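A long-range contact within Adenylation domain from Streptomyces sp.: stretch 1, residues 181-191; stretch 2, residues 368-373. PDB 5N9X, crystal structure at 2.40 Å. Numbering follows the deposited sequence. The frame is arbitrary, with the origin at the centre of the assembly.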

# COMPACT_ATOMS: atom_id res chain seq x y z
N HIS A 181 13.54 -8.93 6.67
CA HIS A 181 13.80 -9.76 5.49
C HIS A 181 12.94 -11.01 5.49
O HIS A 181 12.27 -11.30 4.50
N GLY A 182 12.95 -11.75 6.59
CA GLY A 182 12.10 -12.91 6.78
C GLY A 182 10.61 -12.62 6.71
O GLY A 182 9.82 -13.48 6.28
N ASN A 183 10.19 -11.43 7.12
CA ASN A 183 8.80 -11.05 6.88
C ASN A 183 8.52 -11.03 5.37
O ASN A 183 7.61 -11.73 4.89
N VAL A 184 9.30 -10.25 4.61
CA VAL A 184 9.08 -10.20 3.17
C VAL A 184 9.24 -11.54 2.45
O VAL A 184 8.44 -11.88 1.57
N THR A 185 10.29 -12.30 2.79
CA THR A 185 10.47 -13.59 2.13
C THR A 185 9.30 -14.52 2.49
O THR A 185 8.84 -15.28 1.63
N ALA A 186 8.76 -14.44 3.71
CA ALA A 186 7.54 -15.20 4.01
C ALA A 186 6.35 -14.78 3.13
O ALA A 186 5.53 -15.61 2.78
N LEU A 187 6.26 -13.50 2.78
CA LEU A 187 5.20 -13.02 1.88
C LEU A 187 5.20 -13.80 0.54
O LEU A 187 4.20 -14.40 0.15
N PHE A 188 6.35 -13.80 -0.14
CA PHE A 188 6.45 -14.44 -1.45
C PHE A 188 6.35 -15.95 -1.36
O PHE A 188 5.81 -16.56 -2.27
N GLU A 189 6.83 -16.56 -0.28
CA GLU A 189 6.52 -17.98 -0.12
C GLU A 189 5.00 -18.22 0.04
O GLU A 189 4.46 -19.12 -0.59
N ALA A 190 4.31 -17.41 0.84
CA ALA A 190 2.87 -17.60 1.02
C ALA A 190 2.10 -17.53 -0.32
O ALA A 190 1.05 -18.17 -0.48
N CYS A 191 2.64 -16.74 -1.25
CA CYS A 191 1.97 -16.43 -2.51
C CYS A 191 2.39 -17.34 -3.67
O CYS A 191 1.81 -17.30 -4.75
N GLY A 368 1.57 -15.02 12.50
CA GLY A 368 2.38 -15.73 11.52
C GLY A 368 3.71 -15.04 11.20
O GLY A 368 4.02 -13.98 11.75
N PRO A 369 4.50 -15.63 10.29
CA PRO A 369 5.84 -15.13 9.97
C PRO A 369 5.87 -13.80 9.18
O PRO A 369 6.96 -13.23 9.07
N GLN A 370 4.74 -13.33 8.66
CA GLN A 370 4.70 -12.02 8.00
C GLN A 370 4.41 -10.87 8.97
O GLN A 370 4.55 -9.70 8.62
N VAL A 371 3.96 -11.20 10.17
CA VAL A 371 3.66 -10.15 11.14
C VAL A 371 4.95 -9.47 11.67
O VAL A 371 5.84 -10.12 12.22
N SER A 372 5.03 -8.15 11.47
CA SER A 372 6.12 -7.32 12.01
C SER A 372 6.37 -7.43 13.51
O SER A 372 5.53 -7.90 14.26
N GLU A 373 7.52 -6.95 13.96
CA GLU A 373 7.87 -7.04 15.37
C GLU A 373 7.39 -5.85 16.18
O GLU A 373 7.93 -5.59 17.26

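The contact between the helix of residues 181-191 and the irregular segment 368-373 is small, burying 319 Å² in total, and is built mainly on Gln370 and Asn183, whose CA atoms lie 4.4 Å apart.

Gln370 covers the most surface. Its CA-to-CB bond points sideways, but with chi1 near -76° (m) and chi2 near 173° (t) the side chain runs along the helix and touches Asn183, Ala186, Leu187 and Ala190. CG lies 3.7 Å from Asn183 O and 3.9 Å from Ala186 CB; farther out, OE1 comes within 3.5 Å of Ala190 CB, and NE2 within 3.5 Å of Leu187 CD1. These are packing contacts; Ala186 and Ala190 both point toward the segment and meet the side chain with their CB atoms. Leu187, with chi1 t and chi2 p, flanks the amide, while the polar demand of Gln370 NE2 is met elsewhere in the structure.

Asn183 supplies the polar anchor. Its CB also leaves sideways, yet the m rotamer brings the carboxamide to the segment, where ND2 donates a hydrogen bond to Pro369 O (2.9 Å, 156°). The same carbonyl receives a CA-H...O contact from Asn183 CA at 3.6 Å, so backbone and side chain of one residue converge on it. Pro369 and Gln370 are the central residues of a type I turn from Gly368 to Val371, closed by Val371 N to Gly368 O at 3.2 Å. At the carboxamide oxygen, Asn183 OD1 accepts a hydrogen bond from the O atom of water 1 at 2.8 Å; that water in turn accepts one from Glu373 N at 2.9 Å, extending the polar link along the segment.

Pro369, its ring C-gamma endo, remains exposed and adds an apolar contact, with CB 3.9 Å from Ala186 CB. Val371 points away and contributes little.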

# COMPACT_ATOMS: atom_id res chain seq x y z
CB HIS A 181 15.29 -10.12 5.43
CG HIS A 181 16.16 -9.04 4.85
ND1 HIS A 181 16.30 -8.85 3.49
CD2 HIS A 181 16.93 -8.10 5.45
CE1 HIS A 181 17.11 -7.82 3.28
NE2 HIS A 181 17.50 -7.35 4.45
CB ASN A 183 8.43 -9.70 7.49
CG ASN A 183 8.56 -9.65 9.02
OD1 ASN A 183 9.00 -8.66 9.55
ND2 ASN A 183 8.11 -10.70 9.71
CB VAL A 184 10.00 -9.19 2.44
CG1 VAL A 184 9.40 -8.90 1.07
CG2 VAL A 184 10.13 -7.90 3.20
CB THR A 185 11.88 -14.24 2.43
OG1 THR A 185 12.10 -14.43 3.83
CG2 THR A 185 13.00 -13.37 1.85
CB ALA A 186 7.17 -15.08 5.50
CB LEU A 187 5.34 -11.51 1.62
CG LEU A 187 4.40 -10.98 0.53
CD1 LEU A 187 2.94 -11.16 0.91
CD2 LEU A 187 4.67 -9.54 0.15
CB PHE A 188 7.74 -14.00 -2.17
CG PHE A 188 7.66 -12.59 -2.69
CD1 PHE A 188 7.10 -12.33 -3.94
CD2 PHE A 188 8.04 -11.52 -1.88
CE1 PHE A 188 6.99 -11.03 -4.40
CE2 PHE A 188 7.92 -10.22 -2.33
CZ PHE A 188 7.39 -9.97 -3.59
CB GLU A 189 7.31 -18.60 1.04
CG GLU A 189 7.57 -20.11 0.86
CD GLU A 189 8.51 -20.43 -0.33
OE1 GLU A 189 9.61 -19.84 -0.39
OE2 GLU A 189 8.14 -21.28 -1.19
CB ALA A 190 2.32 -16.57 1.99
CB CYS A 191 2.27 -14.99 -2.89
SG CYS A 191 1.38 -13.80 -1.93
CB PRO A 369 6.44 -16.26 9.14
CG PRO A 369 5.23 -16.91 8.48
CD PRO A 369 4.14 -16.83 9.51
CB GLN A 370 3.66 -11.98 6.88
CG GLN A 370 4.05 -12.67 5.60
CD GLN A 370 2.88 -12.72 4.61
OE1 GLN A 370 2.49 -13.80 4.13
NE2 GLN A 370 2.31 -11.54 4.30
CB VAL A 371 2.83 -10.69 12.34
CG1 VAL A 371 2.50 -9.56 13.30
CG2 VAL A 371 1.54 -11.38 11.85
CB SER A 372 5.86 -5.85 11.68
OG SER A 372 4.95 -5.27 12.59
CB GLU A 373 9.39 -7.18 15.53
CG GLU A 373 9.99 -8.43 14.91
CD GLU A 373 9.54 -9.74 15.56
OE1 GLU A 373 8.61 -9.73 16.40
OE2 GLU A 373 10.12 -10.79 15.20
O HOH W 1 9.39 -6.97 11.79